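Local coordinates for protein pilin (Streptococcus pyogenes serotype M1, PDB 3GLD) that polymerises through intermolecular isopeptide bonds to form the backbone of the pilus that the bacterium needs for adhesion, aggregation and biofilm formation, at residues L25-S30 with G77-T82; A83-S88 with Y100-E105; K166-T171 with K177-G182; L185-N188 with K192-E195; N256-P261 with V266-G271. The protein carries 2 engineered substitutions. All blocks are in the same frame, centred on the assembly; numbering follows the deposited sequence. Where two conformers were deposited one is given.

How the interactions relate
The five contacts follow one another along the chain without overlap, and their positions map the elongated pilin. Interactions 1 and 2 lie in the first domain, about 21 Å apart between centres, and share strand 80-86. Interactions 3, 4 and 5 belong to the second domain, where 3 and 5 lie about 15 Å apart between centres around the isopeptide core. Interactions 2 and 3 are the most widely separated, about 58 Å between centres. Strand 151-169 pairs with strand 18-27 at one end and strand 284-291 at the other, so a single long strand links the two domains. Interaction 4, in a loop, also reaches the first domain, consistent with an elongated subunit suited to head-to-tail stacking in the pilus.

Interaction 1: L25-S30 with G77-T82; sequences LDLVNS and GSNTKT
Leu27 lays its CD1 methyl beside the carboxamide of Asn79, the two side chains crossing at about a right angle. In both residues CG stands anti to the carbonyl carbon; in Leu27 (chi1 -41°) this carries the branched end over to the amide. Leu25, two residues earlier, keeps a looser distance, with its CB 4.5 Å from CB of Asn79. Between them the two leucines flank Asn79, which has the most surface covered by the contact, 72 Å².

The polar part of the contact is a backbone bond. Leu25 N donates to Asn79 O at 3.3 Å, with a rather bent N-H...O angle of 141°, and the donor is tilted 18° out of the carbonyl plane. The same oxygen also receives the hydroxyl of Tyr70, so two partners hold it. Asn79 has a left-handed backbone conformation, just where the chain passes from the loop into strand 80-86. This is the beginning of an antiparallel strand pair: strand 80-86 runs against strand 18-27, joined first by the Leu25-Asn79 bond and next by backbone bonding of Lys81 with Lys23, while strand 18-27 also pairs with strand 151-169. The Leu25 side chain lies about 11 Å from that of Ala104, the engineered residue at the isopeptide-forming site.

Just 137 Å² is buried between the segments. Besides a methyl set against a buried amide, the polar link between them is the carbonyl oxygen of Asn79, which accepts from Leu25 N and Tyr70 OH and so is satisfied inside the protein.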
# COMPACT_ATOMS: atom_id res chain seq x y z
N LEU A 25 -1.82 -7.13 2.10
CA LEU A 25 -1.49 -5.72 2.24
C LEU A 25 -2.40 -5.11 3.30
O LEU A 25 -3.60 -4.95 3.09
CB LEU A 25 -1.61 -5.00 0.90
CG LEU A 25 -1.16 -3.54 0.75
CD1 LEU A 25 0.35 -3.40 0.87
CD2 LEU A 25 -1.64 -3.01 -0.60
N ASP A 26 -1.81 -4.80 4.44
CA ASP A 26 -2.53 -4.16 5.53
C ASP A 26 -2.68 -2.67 5.20
O ASP A 26 -1.72 -2.05 4.77
CB ASP A 26 -1.75 -4.32 6.84
CG ASP A 26 -2.60 -4.87 7.96
OD1 ASP A 26 -3.21 -5.95 7.79
OD2 ASP A 26 -2.67 -4.21 9.02
N LEU A 27 -3.87 -2.11 5.40
CA LEU A 27 -4.14 -0.70 5.12
C LEU A 27 -4.30 0.13 6.40
O LEU A 27 -5.17 -0.16 7.23
CB LEU A 27 -5.38 -0.55 4.23
CG LEU A 27 -5.58 -1.55 3.07
CD1 LEU A 27 -6.97 -1.38 2.46
CD2 LEU A 27 -4.50 -1.37 2.00
N VAL A 28 -3.47 1.16 6.56
CA VAL A 28 -3.65 2.10 7.68
C VAL A 28 -5.03 2.77 7.62
O VAL A 28 -5.72 2.90 8.65
CB VAL A 28 -2.52 3.15 7.71
CG1 VAL A 28 -2.74 4.18 8.85
CG2 VAL A 28 -1.18 2.45 7.91
N ASN A 29 -5.43 3.17 6.42
CA ASN A 29 -6.76 3.70 6.17
C ASN A 29 -7.55 2.70 5.31
O ASN A 29 -7.17 2.46 4.18
CB ASN A 29 -6.63 5.03 5.41
CG ASN A 29 -7.98 5.67 5.07
OD1 ASN A 29 -9.01 5.01 5.02
ND2 ASN A 29 -7.95 6.99 4.83
N SER A 30 -8.64 2.15 5.84
CA SER A 30 -9.40 1.10 5.14
C SER A 30 -9.91 1.52 3.76
O SER A 30 -10.16 0.68 2.88
CB SER A 30 -10.55 0.59 6.00
OG SER A 30 -11.36 1.68 6.41
N GLY A 77 -11.39 -5.21 -2.27
CA GLY A 77 -11.26 -6.66 -2.17
C GLY A 77 -10.54 -7.13 -0.92
O GLY A 77 -10.37 -6.37 0.04
N SER A 78 -10.11 -8.38 -0.94
CA SER A 78 -9.37 -8.96 0.19
C SER A 78 -7.96 -8.43 0.28
O SER A 78 -7.36 -8.41 1.37
CB SER A 78 -9.31 -10.49 0.03
OG SER A 78 -8.64 -10.84 -1.18
N ASN A 79 -7.41 -8.02 -0.87
CA ASN A 79 -5.99 -7.65 -0.98
C ASN A 79 -5.02 -8.77 -0.53
O ASN A 79 -3.92 -8.51 -0.02
CB ASN A 79 -5.74 -6.31 -0.27
CG ASN A 79 -6.57 -5.18 -0.88
OD1 ASN A 79 -6.79 -5.15 -2.10
ND2 ASN A 79 -7.06 -4.26 -0.04
N THR A 80 -5.46 -10.01 -0.74
CA THR A 80 -4.67 -11.20 -0.48
C THR A 80 -4.30 -11.78 -1.84
O THR A 80 -5.18 -12.04 -2.65
CB THR A 80 -5.46 -12.25 0.33
OG1 THR A 80 -5.72 -11.73 1.64
CG2 THR A 80 -4.66 -13.56 0.46
N LYS A 81 -3.00 -11.92 -2.10
CA LYS A 81 -2.48 -12.48 -3.35
C LYS A 81 -1.58 -13.70 -3.05
O LYS A 81 -0.97 -13.78 -1.98
CB LYS A 81 -1.63 -11.45 -4.10
CG LYS A 81 -2.32 -10.12 -4.37
CD LYS A 81 -3.27 -10.20 -5.55
CE LYS A 81 -3.92 -8.84 -5.80
NZ LYS A 81 -4.81 -8.91 -6.96
N THR A 82 -1.47 -14.61 -4.01
CA THR A 82 -0.58 -15.76 -3.83
C THR A 82 0.34 -15.92 -5.03
O THR A 82 0.01 -15.49 -6.12
CB THR A 82 -1.33 -17.08 -3.56
OG1 THR A 82 -2.19 -17.34 -4.66
CG2 THR A 82 -2.18 -16.98 -2.30

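Interaction 2: A83-S88 with Y100-E105. Engineered in segment 100-105: Ala104 (natural residue Glu).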
# COMPACT_ATOMS: atom_id res chain seq x y z
N ALA A 83 1.51 -16.51 -4.78
CA ALA A 83 2.48 -16.85 -5.82
C ALA A 83 3.12 -18.18 -5.44
O ALA A 83 2.94 -18.65 -4.32
CB ALA A 83 3.55 -15.75 -5.90
N GLU A 84 3.86 -18.79 -6.36
CA GLU A 84 4.48 -20.09 -6.08
C GLU A 84 5.96 -20.14 -6.41
O GLU A 84 6.39 -19.54 -7.38
CB GLU A 84 3.76 -21.20 -6.87
CG GLU A 84 2.76 -21.96 -6.03
CD GLU A 84 1.91 -22.91 -6.85
OE1 GLU A 84 1.91 -22.80 -8.11
OE2 GLU A 84 1.24 -23.77 -6.24
N PHE A 85 6.73 -20.84 -5.59
CA PHE A 85 8.06 -21.27 -6.00
C PHE A 85 7.93 -22.67 -6.58
O PHE A 85 7.19 -23.50 -6.05
CB PHE A 85 9.03 -21.29 -4.83
CG PHE A 85 9.36 -19.92 -4.31
CD1 PHE A 85 10.10 -19.03 -5.08
CD2 PHE A 85 8.92 -19.52 -3.06
CE1 PHE A 85 10.40 -17.76 -4.62
CE2 PHE A 85 9.22 -18.25 -2.58
CZ PHE A 85 9.96 -17.37 -3.36
N ASP A 86 8.64 -22.92 -7.67
CA ASP A 86 8.56 -24.17 -8.40
C ASP A 86 9.86 -24.98 -8.26
O ASP A 86 10.90 -24.60 -8.82
CB ASP A 86 8.22 -23.87 -9.87
CG ASP A 86 8.08 -25.12 -10.71
OD1 ASP A 86 8.05 -26.25 -10.17
OD2 ASP A 86 7.97 -24.96 -11.94
N PHE A 87 9.78 -26.08 -7.51
CA PHE A 87 10.88 -27.03 -7.30
C PHE A 87 10.82 -28.26 -8.25
O PHE A 87 11.68 -29.13 -8.20
CB PHE A 87 10.90 -27.56 -5.85
CG PHE A 87 11.02 -26.49 -4.78
CD1 PHE A 87 12.23 -26.28 -4.13
CD2 PHE A 87 9.91 -25.70 -4.42
CE1 PHE A 87 12.35 -25.31 -3.13
CE2 PHE A 87 10.02 -24.71 -3.41
CZ PHE A 87 11.25 -24.53 -2.77
N SER A 88 9.79 -28.34 -9.09
CA SER A 88 9.56 -29.55 -9.92
C SER A 88 10.74 -29.91 -10.82
O SER A 88 10.93 -31.08 -11.15
CB SER A 88 8.27 -29.42 -10.75
OG SER A 88 8.35 -28.32 -11.66
N TYR A 100 16.45 -23.83 2.66
CA TYR A 100 16.41 -22.58 1.90
C TYR A 100 15.98 -21.45 2.82
O TYR A 100 15.45 -21.68 3.91
CB TYR A 100 15.39 -22.67 0.77
CG TYR A 100 15.65 -23.69 -0.29
CD1 TYR A 100 15.28 -25.03 -0.11
CD2 TYR A 100 16.27 -23.33 -1.48
CE1 TYR A 100 15.52 -25.99 -1.09
CE2 TYR A 100 16.51 -24.27 -2.47
CZ TYR A 100 16.13 -25.60 -2.27
OH TYR A 100 16.35 -26.54 -3.25
N LYS A 101 16.17 -20.22 2.35
CA LYS A 101 15.62 -19.04 3.03
C LYS A 101 14.75 -18.29 2.04
O LYS A 101 15.15 -18.12 0.88
CB LYS A 101 16.74 -18.13 3.53
CG LYS A 101 17.63 -18.76 4.57
CD LYS A 101 18.11 -17.71 5.59
CE LYS A 101 19.00 -18.38 6.65
NZ LYS A 101 20.03 -17.45 7.20
N VAL A 102 13.58 -17.86 2.49
CA VAL A 102 12.63 -17.12 1.67
C VAL A 102 12.46 -15.71 2.26
O VAL A 102 12.16 -15.58 3.45
CB VAL A 102 11.27 -17.81 1.63
CG1 VAL A 102 10.23 -16.94 0.89
CG2 VAL A 102 11.40 -19.18 0.96
N THR A 103 12.67 -14.70 1.42
CA THR A 103 12.57 -13.29 1.83
C THR A 103 11.73 -12.48 0.83
O THR A 103 11.51 -12.91 -0.31
CB THR A 103 13.95 -12.62 2.00
OG1 THR A 103 14.72 -12.80 0.80
CG2 THR A 103 14.72 -13.20 3.20
N ALA A 104 11.24 -11.32 1.28
CA ALA A 104 10.53 -10.39 0.40
C ALA A 104 11.53 -9.35 -0.05
O ALA A 104 12.20 -8.74 0.79
CB ALA A 104 9.37 -9.74 1.14
N GLU A 105 11.66 -9.19 -1.37
CA GLU A 105 12.50 -8.14 -1.94
C GLU A 105 11.98 -6.74 -1.63
O GLU A 105 10.76 -6.53 -1.56
CB GLU A 105 12.61 -8.31 -3.45
CG GLU A 105 13.47 -9.46 -3.89
CD GLU A 105 14.96 -9.16 -3.80
OE1 GLU A 105 15.42 -8.14 -4.38
OE2 GLU A 105 15.68 -9.97 -3.16
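An edge-to-face aromatic pair spans the gap between two beta sheets: the edge of Phe87 points into a face of Tyr100, the ring planes at 80° and the centroids 5.4 Å apart. It belongs to the core of the first domain's beta sandwich. Strand 80-86 is in one sheet and strand 96-104 in the facing one, and even the nearest CA atoms, those of Phe85 and Val102, are 9.8 Å apart, so only side chains meet.

Phe87 CE1 makes the closest approach in the T-shaped pair, 3.8 Å from Tyr100 CE1, and stands off-centre above the tyrosine face, toward the rim. The tyrosine hydroxyl is bonded to the carbonyl of Val59, which anchors the far end of that ring. Next along, Phe85 and Val102 point at each other from opposite sheets, and Phe85 CE2 reaches Val102 CG1 at 3.8 Å; this methyl is put there by a chi1 of 174°. Ile43 touches both phenylalanines, and Val124 adds to the packing around Phe87 and Tyr100. Strand 96-104 also carries Ala104, an engineered replacement for the glutamate that catalyses isopeptide formation in the natural protein.

An Asx turn follows the end of strand 80-86, with Asp86 OD1 accepting from Ser88 N two residues on. This oxygen has a salt bridge with Lys18, takes the Ser88 hydroxyl on its syn lone pair at 2.6 Å from OG, and receives Ser88 N from above the carboxylate plane at 2.9 Å.

Interaction 3: K166-T171 with K177-G182; sequences KKVSGT and KDFNFG
Lys166 and Phe179 bury the most surface here, 70 and 62 Å², because the lysine chain is laid across the phenyl face. CG of Lys166 is anti to its backbone nitrogen, and a bend at chi2 (77°) then lowers the chain onto the ring. CE sits 3.7 Å above the ring centre, in a CH-pi contact only 7° off the normal. NZ, also 3.7 Å from the Phe179 centroid, lies over the face in cation-pi geometry, but it is covalently linked to CG of Asn290, and as an isopeptide nitrogen it probably lacks a full positive charge.

This is the isopeptide core of the second domain's beta sandwich, with strand 166-169 in one sheet and strand 179-182 in the other; the axes run 10.2 Å apart at 147°. The cross-link ties Lys166 to Asn290 on neighbouring parallel strands, and Glu245, which promotes its formation, hydrogen-bonds to Lys166 NZ through OE1.

Phe181 borders the same lysine differently: CD of Lys166 lies in the plane of its ring, at the edge, 3.9 Å from CZ. Val168 adds a tight apolar touch, its CG2 being 3.6 Å from Phe179 CE2. The opposite face of Phe179 is covered by Lys177, whose CD is 3.7 Å above the ring plane, so aliphatic lysine carbons sandwich the phenyl group.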
# COMPACT_ATOMS: atom_id res chain seq x y z
N LYS A 166 -9.98 27.93 5.02
CA LYS A 166 -10.12 29.35 4.69
C LYS A 166 -10.24 30.15 5.99
O LYS A 166 -11.04 29.82 6.88
CB LYS A 166 -11.36 29.60 3.82
CG LYS A 166 -11.64 31.10 3.56
CD LYS A 166 -10.67 31.60 2.50
CE LYS A 166 -10.39 33.06 2.69
NZ LYS A 166 -9.56 33.56 1.56
N LYS A 167 -9.42 31.19 6.10
CA LYS A 167 -9.46 32.11 7.21
C LYS A 167 -9.69 33.53 6.65
O LYS A 167 -8.99 33.97 5.73
CB LYS A 167 -8.12 32.05 7.95
CG LYS A 167 -8.01 33.03 9.11
CD LYS A 167 -6.63 32.95 9.78
CE LYS A 167 -6.67 33.52 11.20
NZ LYS A 167 -5.39 33.19 11.91
N VAL A 168 -10.68 34.24 7.19
CA VAL A 168 -10.89 35.65 6.81
C VAL A 168 -10.44 36.57 7.94
O VAL A 168 -10.82 36.37 9.09
CB VAL A 168 -12.36 35.94 6.41
CG1 VAL A 168 -12.58 37.44 6.19
CG2 VAL A 168 -12.72 35.14 5.15
N SER A 169 -9.64 37.58 7.59
CA SER A 169 -9.12 38.53 8.58
C SER A 169 -9.36 39.98 8.15
O SER A 169 -9.72 40.25 6.99
CB SER A 169 -7.64 38.30 8.81
OG SER A 169 -6.94 38.39 7.59
N GLY A 170 -9.17 40.90 9.09
CA GLY A 170 -9.36 42.33 8.82
C GLY A 170 -10.77 42.80 9.12
O GLY A 170 -11.75 42.05 8.94
N THR A 171 -10.89 44.05 9.56
CA THR A 171 -12.21 44.56 9.97
C THR A 171 -13.17 44.71 8.80
O THR A 171 -14.37 44.82 9.00
CB THR A 171 -12.08 45.89 10.73
OG1 THR A 171 -11.37 46.80 9.90
CG2 THR A 171 -11.29 45.68 12.07
N LYS A 177 -18.76 35.28 3.07
CA LYS A 177 -18.44 35.13 1.67
C LYS A 177 -17.87 33.74 1.32
O LYS A 177 -17.02 33.20 2.05
CB LYS A 177 -17.48 36.24 1.24
CG LYS A 177 -17.02 36.16 -0.23
CD LYS A 177 -15.93 37.18 -0.47
CE LYS A 177 -15.47 37.15 -1.91
NZ LYS A 177 -16.55 37.55 -2.88
N ASP A 178 -18.36 33.18 0.22
CA ASP A 178 -17.79 31.97 -0.36
C ASP A 178 -16.62 32.26 -1.29
O ASP A 178 -16.76 32.99 -2.27
CB ASP A 178 -18.85 31.11 -1.03
CG ASP A 178 -19.41 30.08 -0.07
OD1 ASP A 178 -18.69 29.12 0.29
OD2 ASP A 178 -20.55 30.25 0.37
N PHE A 179 -15.44 31.72 -0.96
CA PHE A 179 -14.29 31.86 -1.82
C PHE A 179 -14.19 30.60 -2.67
O PHE A 179 -14.36 29.50 -2.13
CB PHE A 179 -13.03 32.06 -0.99
CG PHE A 179 -13.01 33.35 -0.20
CD1 PHE A 179 -12.24 34.42 -0.64
CD2 PHE A 179 -13.73 33.47 0.99
CE1 PHE A 179 -12.21 35.61 0.07
CE2 PHE A 179 -13.72 34.67 1.70
CZ PHE A 179 -12.96 35.74 1.24
N ASN A 180 -13.94 30.76 -3.97
CA ASN A 180 -13.82 29.63 -4.90
C ASN A 180 -12.43 28.99 -4.90
O ASN A 180 -11.42 29.69 -4.86
CB ASN A 180 -14.12 30.06 -6.33
CG ASN A 180 -15.59 30.36 -6.58
OD1 ASN A 180 -16.48 29.83 -5.91
ND2 ASN A 180 -15.85 31.20 -7.56
N PHE A 181 -12.39 27.67 -5.01
CA PHE A 181 -11.11 26.95 -5.02
C PHE A 181 -11.12 25.85 -6.09
O PHE A 181 -12.18 25.34 -6.46
CB PHE A 181 -10.87 26.28 -3.67
CG PHE A 181 -10.62 27.23 -2.51
CD1 PHE A 181 -9.32 27.60 -2.16
CD2 PHE A 181 -11.67 27.67 -1.71
CE1 PHE A 181 -9.07 28.45 -1.07
CE2 PHE A 181 -11.45 28.53 -0.62
CZ PHE A 181 -10.14 28.92 -0.29
N GLY A 182 -9.92 25.49 -6.57
CA GLY A 182 -9.72 24.30 -7.39
C GLY A 182 -8.63 23.42 -6.78
O GLY A 182 -7.65 23.93 -6.25

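Interaction 4: L185-N188 with K192-E195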
# COMPACT_ATOMS: atom_id res chain seq x y z
N LEU A 185 -5.31 16.78 -8.33
CA LEU A 185 -4.37 15.70 -8.05
C LEU A 185 -3.90 15.10 -9.39
O LEU A 185 -4.71 14.89 -10.30
CB LEU A 185 -5.05 14.65 -7.18
CG LEU A 185 -5.90 15.14 -6.00
CD1 LEU A 185 -6.77 14.02 -5.52
CD2 LEU A 185 -5.07 15.69 -4.87
N LYS A 186 -2.60 14.83 -9.50
CA LYS A 186 -1.99 14.38 -10.75
C LYS A 186 -1.75 12.88 -10.75
O LYS A 186 -1.29 12.31 -9.76
CB LYS A 186 -0.67 15.10 -11.02
CG LYS A 186 -0.80 16.60 -11.34
CD LYS A 186 -1.16 17.42 -10.11
CE LYS A 186 -1.66 18.80 -10.49
NZ LYS A 186 -0.61 19.56 -11.22
N ALA A 187 -2.06 12.24 -11.88
CA ALA A 187 -1.82 10.81 -12.05
C ALA A 187 -0.33 10.49 -12.00
O ALA A 187 0.51 11.32 -12.36
CB ALA A 187 -2.44 10.31 -13.38
N ASN A 188 -0.01 9.29 -11.54
CA ASN A 188 1.33 8.72 -11.72
C ASN A 188 1.18 7.22 -12.01
O ASN A 188 0.06 6.73 -12.13
CB ASN A 188 2.24 9.00 -10.50
CG ASN A 188 1.65 8.52 -9.19
OD1 ASN A 188 1.02 7.47 -9.12
ND2 ASN A 188 1.85 9.32 -8.13
N LYS A 192 -3.85 5.89 -11.31
CA LYS A 192 -4.14 6.35 -12.67
C LYS A 192 -5.21 7.40 -12.71
O LYS A 192 -5.96 7.57 -11.74
CB LYS A 192 -4.55 5.17 -13.56
CG LYS A 192 -3.46 4.11 -13.76
CD LYS A 192 -2.34 4.59 -14.68
CE LYS A 192 -1.45 3.41 -15.11
NZ LYS A 192 -0.48 3.80 -16.19
N ALA A 193 -5.30 8.08 -13.83
CA ALA A 193 -6.34 9.08 -14.05
C ALA A 193 -7.70 8.46 -13.78
O ALA A 193 -7.91 7.26 -14.03
CB ALA A 193 -6.26 9.61 -15.46
N SER A 194 -8.60 9.26 -13.22
CA SER A 194 -9.99 8.88 -12.97
C SER A 194 -10.24 8.05 -11.72
O SER A 194 -11.40 7.91 -11.33
CB SER A 194 -10.63 8.20 -14.20
OG SER A 194 -11.08 9.20 -15.10
N GLU A 195 -9.18 7.52 -11.09
CA GLU A 195 -9.30 6.98 -9.73
C GLU A 195 -9.92 8.05 -8.83
O GLU A 195 -9.63 9.20 -8.98
CB GLU A 195 -7.93 6.58 -9.18
CG GLU A 195 -7.44 5.23 -9.69
CD GLU A 195 -8.33 4.09 -9.23
OE1 GLU A 195 -8.41 3.84 -8.00
OE2 GLU A 195 -8.96 3.43 -10.11
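A small surface contact within one loop brings together two short pieces of chain between strands 179-185 and 196-202 of the second domain. The contact is made by van der Waals touches, burying 122 Å². The methyl of Ala187 does most of the touching: its CB rests on the peptide that joins Lys192 to Ala193, 3.7 Å from Ala193 N and 4.1 Å from Lys192 C. The two alanine methyls are slightly farther off, with CB to CB at 4.4 Å.

The second piece is a type II beta turn from Lys192 to Glu195, closed by a bond from Glu195 N to Lys192 O at 3.3 Å; Ser194 takes the positive-phi position of this turn (81°/-13°). Its backbone is further fixed by Ile216, which bonds to Ser194 and Glu195, while Asp217 accepts from Ala187 N through OD1.

Lys192 bends at chi2 (-73°), and its CD comes alongside the carbonyl of Asn188, 4.1 Å from the oxygen. The backbone N of Lys192 is likewise 4.1 Å from Asn188 O, too far for a bond, and donates to OD1 of Asn72, a residue of the first domain, so the loop also bridges the junction between the two domains.

Interaction 5: N256-P261 with V266-G271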
# COMPACT_ATOMS: atom_id res chain seq x y z
N ASN A 256 -3.00 35.13 1.17
CA ASN A 256 -1.75 34.47 1.51
C ASN A 256 -2.00 33.00 1.86
O ASN A 256 -3.05 32.65 2.43
CB ASN A 256 -1.04 35.20 2.65
CG ASN A 256 -0.50 36.58 2.23
OD1 ASN A 256 -1.24 37.58 2.21
ND2 ASN A 256 0.80 36.64 1.92
N VAL A 257 -1.04 32.16 1.49
CA VAL A 257 -1.17 30.70 1.63
C VAL A 257 -0.19 30.18 2.66
O VAL A 257 1.00 30.43 2.57
CB VAL A 257 -0.87 29.97 0.29
CG1 VAL A 257 -1.22 28.49 0.42
CG2 VAL A 257 -1.67 30.56 -0.84
N GLU A 258 -0.68 29.45 3.65
CA GLU A 258 0.23 28.74 4.53
C GLU A 258 0.23 27.25 4.21
O GLU A 258 -0.83 26.62 4.18
CB GLU A 258 -0.13 28.97 6.00
CG GLU A 258 0.89 28.33 6.94
CD GLU A 258 0.37 28.24 8.35
OE1 GLU A 258 0.76 29.08 9.18
OE2 GLU A 258 -0.47 27.36 8.63
N VAL A 259 1.42 26.68 3.99
CA VAL A 259 1.58 25.27 3.66
C VAL A 259 2.29 24.57 4.81
O VAL A 259 3.49 24.76 5.02
CB VAL A 259 2.39 25.07 2.35
CG1 VAL A 259 2.53 23.58 2.01
CG2 VAL A 259 1.74 25.82 1.19
N SER A 260 1.56 23.76 5.56
CA SER A 260 2.07 23.27 6.83
C SER A 260 1.93 21.75 6.97
O SER A 260 0.88 21.28 7.41
CB SER A 260 1.34 23.98 7.98
OG SER A 260 1.75 23.47 9.23
N PRO A 261 2.99 20.98 6.59
CA PRO A 261 3.02 19.54 6.85
C PRO A 261 3.31 19.27 8.31
O PRO A 261 4.13 19.97 8.91
CB PRO A 261 4.17 19.01 5.97
CG PRO A 261 5.01 20.18 5.65
CD PRO A 261 4.10 21.41 5.71
N VAL A 266 7.04 24.57 7.68
CA VAL A 266 5.89 25.40 7.32
C VAL A 266 6.32 26.48 6.33
O VAL A 266 7.34 27.14 6.50
CB VAL A 266 5.12 25.95 8.54
CG1 VAL A 266 6.02 26.08 9.74
CG2 VAL A 266 4.42 27.27 8.21
N LYS A 267 5.53 26.63 5.27
CA LYS A 267 5.87 27.46 4.14
C LYS A 267 4.81 28.56 4.00
O LYS A 267 3.61 28.29 4.09
CB LYS A 267 5.87 26.58 2.90
CG LYS A 267 6.81 27.00 1.81
CD LYS A 267 7.35 25.76 1.11
CE LYS A 267 6.26 24.97 0.38
NZ LYS A 267 6.79 23.68 -0.12
N ASN A 268 5.26 29.80 3.79
CA ASN A 268 4.35 30.91 3.56
C ASN A 268 4.47 31.45 2.15
O ASN A 268 5.57 31.64 1.64
CB ASN A 268 4.57 32.02 4.59
CG ASN A 268 3.77 31.78 5.86
OD1 ASN A 268 2.54 31.85 5.87
ND2 ASN A 268 4.47 31.49 6.95
N ILE A 269 3.32 31.69 1.53
CA ILE A 269 3.28 32.10 0.13
C ILE A 269 2.31 33.25 -0.08
O ILE A 269 1.09 33.10 0.11
CB ILE A 269 2.91 30.90 -0.81
CG1 ILE A 269 4.06 29.89 -0.87
CG2 ILE A 269 2.55 31.39 -2.22
CD1 ILE A 269 3.76 28.64 -1.70
N ALA A 270 2.85 34.40 -0.45
CA ALA A 270 2.04 35.50 -0.91
C ALA A 270 1.39 35.04 -2.22
O ALA A 270 2.05 34.46 -3.08
CB ALA A 270 2.91 36.74 -1.13
N GLY A 271 0.08 35.26 -2.35
CA GLY A 271 -0.61 34.89 -3.58
C GLY A 271 -1.71 33.87 -3.37
O GLY A 271 -2.07 33.56 -2.22
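Strands 254-261 and 267-270 form a beta hairpin at the side of the second domain's sandwich, antiparallel at 163° with their axes 4.7 Å apart. Four backbone hydrogen bonds fix the register. Val257 and Ile269 make one hydrogen-bonded pair, N of Val257 lying 2.7 Å from O of Ile269; Val259 and Lys267 make the other, where Val259 N meets Lys267 O at 2.7 Å and an almost straight 177°. The alternate pairs, Asn256 with Ala270 and Glu258 with Asn268, are non-hydrogen-bonded, and CA-H...O contacts fill in, as from Glu258 CA to Lys267 O at 3.4 Å.

The two sheet faces differ in character. On one, Val257 and Ile269 pack at the branch points, CB to CB 4.0 Å, and the CB atoms of Val259 and Lys267 are 3.8 Å apart; the Lys267 ammonium leaves for a salt bridge with Glu277. The other face carries Asn256, Ala270, Glu258 and Asn268, and there Asn256 folds its amide across Ala270, ND2 3.3 Å from Ala270 CA. Just before strand 267-270, Val266 lies beside the extended Glu258, its CG2 3.9 Å from Glu258 CG.

Strand 267-270 pairs with one edge of strand 254-261, whose other edge bonds to strand 284-291, which carries the cross-linked Asn290. Backbone bonds therefore set the register on both edges, and Val257 and Val259 add apolar packing on strand 284-291.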